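Local coordinates for protein P450 epoxidase (Sorangium cellulosum, PDB 1Q5D) that is a haem-containing cytochrome P450, a helix-rich protein with a small beta region, which holds its cofactor and a second ligand in adjoining pockets, at residues I41-E46 and K322-F327; S59-D64 and T305-R310. All blocks are in the same frame, centred on the assembly; numbering follows the deposited sequence.

How the interactions relate
From the N terminus, strand 41-44 opens the five-stranded mixed sheet of this cytochrome P450, and helix 55-62 follows soon after. Interaction 2 closes the first, inner loop: after 240 largely helical residues, strand 304-309 arrives beside the end of that helix and binds a haem propionate, against which the helix end packs. About a dozen residues on, 322-327 returns to 41-46, so interaction 1 closes a wider loop that contains the inner one without crossing it. The contacts meet through neighbouring antiparallel strands 304-309 and 325-329: Val326 N lies 2.7 Å from Arg307 O, a probable hydrogen bond, and Phe327 packs on Val306, while strand 49-52 carries the sheet onward to 41-44.

Interaction 1. Residues I41-E46 and K322-F327; sequences IFYWDE and KGEMVF
A chi1 of 179° swings the Trp44 indole out beside its own carbonyl carbon, where its CZ3 corner meets the ring of Phe327, itself set at an unusual chi1 of -105°. The two residues lie on strands 41-44 and 325-329 of the five-stranded mixed sheet of a cytochrome P450. These strands are not neighbours, since 49-52 runs between them; Tyr43 CA and Val326 CA are therefore 8.9 Å apart, and long side chains must make the contact. The six-membered ring of Trp44 turns its edge to the face of Phe327 in an offset edge-to-face pair, planes at 63° and centroids 5.7 Å apart. Both residues are buried, and large apolar rings suit a place where they must reach past a strand; Phe17 and Pro19 also pack on Trp44, while Phe327 touches the second bound ligand. At the more exposed end, a water joins Tyr43 and Glu324, 2.6 Å from Tyr43 OH and 2.8 Å from Glu324 OE2. The other oxygen, Glu324 OE1, accepts from Lys321 N and Trp50 NE1, so both carboxylate oxygens are held. In the aromatic pair, the closest approach is Trp44 CZ3 to Phe327 CE1, 3.8 Å.

Interaction 2. Residues S59-D64 and T305-R310; sequences SAVFRD and TVRFAR. With HEM (protoporphyrin IX containing Fe), chain B.
The last turn of helix 55-62 lies beside strand 304-309, with Val61 and Arg307 the nearest backbone pair at 8.1 Å between CA atoms, a spacing that leaves side chains and a water to join them. The side chains of Val61 and Arg307 run antiparallel alongside each other, and Val61 CG1 rests on Arg307 CG at 3.9 Å; a branched apolar residue suits the aliphatic part of the arginine. The arginine chain bends at chi2, which carries its guanidinium round to the haem propionate. There Arg307 NH1 donates to HEM O1A (2.8 Å) and Arg307 NH2 to HEM O2A (3.0 Å), a two-pronged grip, both bonds close to straight, in which each oxygen receives its own N-H. Such pairing of an arginine with a haem propionate belongs to the cytochrome P450 fold, where the cofactor's acidic groups need buried positive partners; His103 and Arg107 are among the other residues hydrogen-bonded to the haem. Thr305, two residues earlier on the same strand, adds a third bond: its OG1, anti to the backbone N, donates to HEM O1A at 2.6 Å, and its side chain also touches the second bound ligand. Two further bonds fix the guanidinium: NH1 also reaches Val306 O, from above the carbonyl plane, while NE donates to a water that is also hydrogen-bonded to Val61 O, bridging helix and strand. Phe62 stands across this group, its ring plane 89° from that of the guanidinium, with CD1 3.6 Å from Arg307 NH2. Its flat apolar ring packs beside guanidinium and propionate without competing for their hydrogen bonds. An edge faces the propionate, Phe62 CE1 lying 3.8 Å from HEM O2A, and Phe62 CZ meets the methyl of Thr305.

Interaction 1. Residues I41-E46 and K322-F327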
loop_
_atom_site.group_PDB
_atom_site.type_symbol
_atom_site.label_atom_id
_atom_site.label_comp_id
_atom_site.label_asym_id
_atom_site.label_seq_id
_atom_site.Cartn_x
_atom_site.Cartn_y
_atom_site.Cartn_z
ATOM N N ILE A 41 13.079 20.154 -5.191
ATOM C CA ILE A 41 12.696 19.447 -6.414
ATOM C C ILE A 41 13.919 19.130 -7.280
ATOM O O ILE A 41 14.871 19.913 -7.361
ATOM C CB ILE A 41 11.655 20.263 -7.222
ATOM C CG1 ILE A 41 10.986 19.399 -8.304
ATOM C CG2 ILE A 41 12.302 21.519 -7.833
ATOM C CD1 ILE A 41 9.824 20.071 -9.001
ATOM N N PHE A 42 13.898 17.967 -7.915
ATOM C CA PHE A 42 14.931 17.623 -8.871
ATOM C C PHE A 42 14.361 16.706 -9.930
ATOM O O PHE A 42 13.312 16.074 -9.714
ATOM C CB PHE A 42 16.129 16.986 -8.170
ATOM C CG PHE A 42 15.853 15.630 -7.568
ATOM C CD1 PHE A 42 15.984 14.472 -8.335
ATOM C CD2 PHE A 42 15.508 15.509 -6.227
ATOM C CE1 PHE A 42 15.757 13.225 -7.781
ATOM C CE2 PHE A 42 15.280 14.256 -5.664
ATOM C CZ PHE A 42 15.405 13.108 -6.455
ATOM N N TYR A 43 15.030 16.648 -11.083
ATOM C CA TYR A 43 14.607 15.734 -12.131
ATOM C C TYR A 43 15.351 14.408 -11.996
ATOM O O TYR A 43 16.586 14.370 -11.894
ATOM C CB TYR A 43 14.826 16.323 -13.531
ATOM C CG TYR A 43 14.053 15.586 -14.593
ATOM C CD1 TYR A 43 12.748 15.939 -14.888
ATOM C CD2 TYR A 43 14.621 14.517 -15.287
ATOM C CE1 TYR A 43 12.024 15.262 -15.848
ATOM C CE2 TYR A 43 13.905 13.831 -16.255
ATOM C CZ TYR A 43 12.605 14.213 -16.530
ATOM O OH TYR A 43 11.867 13.550 -17.481
ATOM N N TRP A 44 14.587 13.323 -11.989
ATOM C CA TRP A 44 15.133 11.987 -11.822
ATOM C C TRP A 44 15.280 11.373 -13.204
ATOM O O TRP A 44 14.294 11.004 -13.821
ATOM C CB TRP A 44 14.177 11.128 -10.984
ATOM C CG TRP A 44 14.634 9.706 -10.772
ATOM C CD1 TRP A 44 15.913 9.211 -10.880
ATOM C CD2 TRP A 44 13.813 8.597 -10.402
ATOM N NE1 TRP A 44 15.928 7.860 -10.611
ATOM C CE2 TRP A 44 14.650 7.461 -10.305
ATOM C CE3 TRP A 44 12.446 8.447 -10.126
ATOM C CZ2 TRP A 44 14.165 6.202 -9.965
ATOM C CZ3 TRP A 44 11.967 7.200 -9.799
ATOM C CH2 TRP A 44 12.828 6.093 -9.700
ATOM N N ASP A 45 16.518 11.283 -13.683
ATOM C CA ASP A 45 16.782 10.823 -15.039
ATOM C C ASP A 45 16.115 9.487 -15.379
ATOM O O ASP A 45 15.303 9.414 -16.299
ATOM C CB ASP A 45 18.304 10.796 -15.329
ATOM C CG ASP A 45 19.089 9.909 -14.353
ATOM O OD1 ASP A 45 20.289 9.653 -14.625
ATOM O OD2 ASP A 45 18.614 9.406 -13.300
ATOM N N GLU A 46 16.434 8.434 -14.636
ATOM C CA GLU A 46 15.911 7.112 -14.978
ATOM C C GLU A 46 14.407 7.013 -14.755
ATOM O O GLU A 46 13.707 6.276 -15.458
ATOM C CB GLU A 46 16.635 6.018 -14.208
ATOM C CG GLU A 46 16.119 4.623 -14.531
ATOM C CD GLU A 46 16.943 3.532 -13.894
ATOM O OE1 GLU A 46 17.799 3.857 -13.041
ATOM O OE2 GLU A 46 16.713 2.335 -14.231
ATOM N N LYS A 322 3.633 20.435 -19.479
ATOM C CA LYS A 322 2.409 19.648 -19.558
ATOM C C LYS A 322 2.687 18.174 -19.827
ATOM O O LYS A 322 3.447 17.839 -20.726
ATOM C CB LYS A 322 1.507 20.201 -20.659
ATOM C CG LYS A 322 0.234 19.414 -20.869
ATOM C CD LYS A 322 -0.718 20.152 -21.784
ATOM C CE LYS A 322 -1.841 19.233 -22.232
ATOM N NZ LYS A 322 -2.800 19.021 -21.125
ATOM N N GLY A 323 2.061 17.298 -19.039
ATOM C CA GLY A 323 2.176 15.864 -19.247
ATOM C C GLY A 323 3.398 15.212 -18.623
ATOM O O GLY A 323 3.597 14.000 -18.767
ATOM N N GLU A 324 4.216 16.004 -17.932
ATOM C CA GLU A 324 5.386 15.490 -17.236
ATOM C C GLU A 324 5.000 14.881 -15.886
ATOM O O GLU A 324 4.143 15.402 -15.175
ATOM C CB GLU A 324 6.432 16.592 -17.023
ATOM C CG GLU A 324 7.155 17.039 -18.292
ATOM C CD GLU A 324 8.453 17.789 -18.008
ATOM O OE1 GLU A 324 8.442 18.757 -17.208
ATOM O OE2 GLU A 324 9.497 17.401 -18.575
ATOM N N MET A 325 5.659 13.783 -15.539
ATOM C CA MET A 325 5.383 13.067 -14.305
ATOM C C MET A 325 6.073 13.720 -13.106
ATOM O O MET A 325 7.182 14.271 -13.205
ATOM C CB MET A 325 5.795 11.582 -14.440
ATOM C CG MET A 325 5.428 10.719 -13.230
ATOM S SD MET A 325 5.385 8.941 -13.607
ATOM C CE MET A 325 7.076 8.628 -13.696
ATOM N N VAL A 326 5.405 13.668 -11.964
ATOM C CA VAL A 326 6.003 14.147 -10.736
ATOM C C VAL A 326 5.860 13.101 -9.636
ATOM O O VAL A 326 4.750 12.633 -9.370
ATOM C CB VAL A 326 5.322 15.458 -10.266
ATOM C CG1 VAL A 326 6.072 16.043 -9.103
ATOM C CG2 VAL A 326 5.219 16.471 -11.434
ATOM N N PHE A 327 6.983 12.738 -9.020
ATOM C CA PHE A 327 7.016 11.842 -7.877
ATOM C C PHE A 327 7.009 12.615 -6.563
ATOM O O PHE A 327 7.799 13.538 -6.365
ATOM C CB PHE A 327 8.268 10.971 -7.921
ATOM C CG PHE A 327 8.014 9.546 -8.335
ATOM C CD1 PHE A 327 8.414 9.095 -9.593
ATOM C CD2 PHE A 327 7.416 8.643 -7.458
ATOM C CE1 PHE A 327 8.202 7.760 -9.973
ATOM C CE2 PHE A 327 7.203 7.313 -7.832
ATOM C CZ PHE A 327 7.601 6.875 -9.095
HETATM O O HOH W 1 9.772 14.606 -18.530
#

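Interaction 2. Residues S59-D64 and T305-R310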
loop_
_atom_site.group_PDB
_atom_site.type_symbol
_atom_site.label_atom_id
_atom_site.label_comp_id
_atom_site.label_asym_id
_atom_site.label_seq_id
_atom_site.Cartn_x
_atom_site.Cartn_y
_atom_site.Cartn_z
ATOM N N SER A 59 2.566 17.684 0.269
ATOM C CA SER A 59 1.197 17.795 0.737
ATOM C C SER A 59 0.368 18.691 -0.174
ATOM O O SER A 59 -0.776 18.379 -0.480
ATOM C CB SER A 59 1.163 18.312 2.174
ATOM O OG SER A 59 -0.159 18.658 2.527
ATOM N N ALA A 60 0.952 19.796 -0.625
ATOM C CA ALA A 60 0.231 20.738 -1.483
ATOM C C ALA A 60 -0.217 20.095 -2.787
ATOM O O ALA A 60 -1.357 20.265 -3.214
ATOM C CB ALA A 60 1.082 21.970 -1.757
ATOM N N VAL A 61 0.681 19.331 -3.406
ATOM C CA VAL A 61 0.389 18.678 -4.678
ATOM C C VAL A 61 -0.794 17.702 -4.584
ATOM O O VAL A 61 -1.586 17.587 -5.518
ATOM C CB VAL A 61 1.637 17.967 -5.245
ATOM C CG1 VAL A 61 1.263 17.010 -6.364
ATOM C CG2 VAL A 61 2.638 19.000 -5.744
ATOM N N PHE A 62 -0.911 16.999 -3.468
ATOM C CA PHE A 62 -2.046 16.098 -3.269
ATOM C C PHE A 62 -3.354 16.835 -3.563
ATOM O O PHE A 62 -4.288 16.269 -4.135
ATOM C CB PHE A 62 -2.063 15.557 -1.831
ATOM C CG PHE A 62 -1.290 14.273 -1.639
ATOM C CD1 PHE A 62 -1.749 13.076 -2.170
ATOM C CD2 PHE A 62 -0.116 14.261 -0.902
ATOM C CE1 PHE A 62 -1.045 11.897 -1.976
ATOM C CE2 PHE A 62 0.598 13.095 -0.714
ATOM C CZ PHE A 62 0.131 11.910 -1.245
ATOM N N ARG A 63 -3.405 18.109 -3.184
ATOM C CA ARG A 63 -4.614 18.912 -3.309
ATOM C C ARG A 63 -4.548 19.975 -4.409
ATOM O O ARG A 63 -5.315 20.942 -4.391
ATOM C CB ARG A 63 -4.924 19.573 -1.967
ATOM C CG ARG A 63 -5.456 18.600 -0.935
ATOM C CD ARG A 63 -6.715 17.869 -1.376
ATOM N NE ARG A 63 -7.910 18.426 -0.747
ATOM C CZ ARG A 63 -8.192 18.320 0.546
ATOM N NH1 ARG A 63 -7.366 17.672 1.363
ATOM N NH2 ARG A 63 -9.303 18.866 1.029
ATOM N N ASP A 64 -3.640 19.798 -5.364
ATOM C CA ASP A 64 -3.462 20.771 -6.440
ATOM C C ASP A 64 -4.045 20.229 -7.742
ATOM O O ASP A 64 -3.468 19.338 -8.361
ATOM C CB ASP A 64 -1.977 21.077 -6.614
ATOM C CG ASP A 64 -1.724 22.284 -7.502
ATOM O OD1 ASP A 64 -0.752 23.017 -7.222
ATOM O OD2 ASP A 64 -2.425 22.570 -8.501
ATOM N N THR A 305 4.380 8.294 -4.578
ATOM C CA THR A 305 3.308 8.185 -5.531
ATOM C C THR A 305 3.488 9.242 -6.603
ATOM O O THR A 305 4.351 10.110 -6.469
ATOM C CB THR A 305 1.925 8.244 -4.858
ATOM O OG1 THR A 305 0.925 8.002 -5.849
ATOM C CG2 THR A 305 1.613 9.660 -4.350
ATOM N N VAL A 306 2.710 9.144 -7.674
ATOM C CA VAL A 306 2.909 10.019 -8.828
ATOM C C VAL A 306 1.708 10.893 -9.156
ATOM O O VAL A 306 0.554 10.548 -8.854
ATOM C CB VAL A 306 3.275 9.225 -10.109
ATOM C CG1 VAL A 306 4.606 8.546 -9.933
ATOM C CG2 VAL A 306 2.206 8.204 -10.432
ATOM N N ARG A 307 2.013 12.025 -9.786
ATOM C CA ARG A 307 1.018 12.912 -10.377
ATOM C C ARG A 307 1.558 13.367 -11.723
ATOM O O ARG A 307 2.749 13.218 -11.995
ATOM C CB ARG A 307 0.764 14.127 -9.480
ATOM C CG ARG A 307 0.070 13.785 -8.165
ATOM C CD ARG A 307 -1.305 13.198 -8.380
ATOM N NE ARG A 307 -2.087 13.075 -7.161
ATOM C CZ ARG A 307 -2.181 11.963 -6.453
ATOM N NH1 ARG A 307 -1.488 10.875 -6.814
ATOM N NH2 ARG A 307 -2.943 11.943 -5.364
ATOM N N PHE A 308 0.687 13.935 -12.557
ATOM C CA PHE A 308 1.087 14.413 -13.875
ATOM C C PHE A 308 0.609 15.841 -14.121
ATOM O O PHE A 308 -0.525 16.187 -13.802
ATOM C CB PHE A 308 0.566 13.468 -14.963
ATOM C CG PHE A 308 0.906 12.026 -14.723
ATOM C CD1 PHE A 308 0.055 11.215 -13.981
ATOM C CD2 PHE A 308 2.078 11.481 -15.223
ATOM C CE1 PHE A 308 0.372 9.887 -13.740
ATOM C CE2 PHE A 308 2.393 10.139 -14.996
ATOM C CZ PHE A 308 1.534 9.347 -14.253
ATOM N N ALA A 309 1.492 16.671 -14.668
ATOM C CA ALA A 309 1.180 18.076 -14.941
ATOM C C ALA A 309 0.171 18.211 -16.075
ATOM O O ALA A 309 0.413 17.741 -17.180
ATOM C CB ALA A 309 2.459 18.847 -15.276
ATOM N N ARG A 310 -0.950 18.869 -15.796
ATOM C CA ARG A 310 -2.012 19.046 -16.783
ATOM C C ARG A 310 -1.757 20.236 -17.711
ATOM O O ARG A 310 -2.505 20.456 -18.668
ATOM C CB ARG A 310 -3.364 19.214 -16.088
ATOM C CG ARG A 310 -3.835 17.965 -15.363
ATOM C CD ARG A 310 -5.033 18.187 -14.466
ATOM N NE ARG A 310 -6.251 18.374 -15.245
ATOM C CZ ARG A 310 -7.208 19.233 -14.934
ATOM N NH1 ARG A 310 -7.099 19.991 -13.849
ATOM N NH2 ARG A 310 -8.279 19.337 -15.709
HETATM C CHA HEM B . -4.840 4.518 -2.378
HETATM C CHB HEM B . -1.434 3.703 0.933
HETATM C CHC HEM B . -3.813 -0.278 2.393
HETATM C CHD HEM B . -6.864 0.226 -1.286
HETATM C C1A HEM B . -3.764 4.687 -1.548
HETATM C C2A HEM B . -2.886 5.834 -1.524
HETATM C C3A HEM B . -1.931 5.602 -0.623
HETATM C C4A HEM B . -2.183 4.305 -0.040
HETATM C CMA HEM B . -0.767 6.564 -0.256
HETATM C CAA HEM B . -3.045 7.097 -2.404
HETATM C CBA HEM B . -2.124 7.023 -3.626
HETATM C CGA HEM B . -2.230 8.319 -4.411
HETATM O O1A HEM B . -1.642 8.412 -5.533
HETATM O O2A HEM B . -2.921 9.262 -3.929
HETATM C C1B HEM B . -1.809 2.566 1.588
HETATM C C2B HEM B . -1.069 2.004 2.691
HETATM C C3B HEM B . -1.701 0.909 3.083
HETATM C C4B HEM B . -2.876 0.727 2.256
HETATM C CMB HEM B . 0.254 2.537 3.304
HETATM C CAB HEM B . -1.192 0.056 4.257
HETATM C CBB HEM B . -1.558 -1.212 4.416
HETATM C C1C HEM B . -4.873 -0.479 1.561
HETATM C C2C HEM B . -5.876 -1.515 1.680
HETATM C C3C HEM B . -6.714 -1.363 0.651
HETATM C C4C HEM B . -6.271 -0.224 -0.131
HETATM C CMC HEM B . -5.904 -2.566 2.822
HETATM C CAC HEM B . -7.963 -2.171 0.253
HETATM C CBC HEM B . -8.522 -3.029 1.103
HETATM C C1D HEM B . -6.553 1.386 -1.949
HETATM C C2D HEM B . -7.185 1.788 -3.172
HETATM C C3D HEM B . -6.567 3.123 -3.516
HETATM C C4D HEM B . -5.609 3.383 -2.478
HETATM C CMD HEM B . -8.275 1.029 -3.944
HETATM C CAD HEM B . -6.908 4.026 -4.715
HETATM C CBD HEM B . -7.756 5.165 -4.135
HETATM C CGD HEM B . -8.133 6.151 -5.212
HETATM O O1D HEM B . -7.315 6.343 -6.147
HETATM O O2D HEM B . -9.255 6.739 -5.151
HETATM N NA HEM B . -3.315 3.764 -0.630
HETATM N NB HEM B . -2.928 1.773 1.327
HETATM N NC HEM B . -5.143 0.272 0.445
HETATM N ND HEM B . -5.623 2.339 -1.569
HETATM FE FE HEM B . -4.326 2.118 0.011
HETATM O O HOH W 2 -2.994 16.003 -7.004
HETATM O O HOH W 3 -2.971 1.045 -1.360
#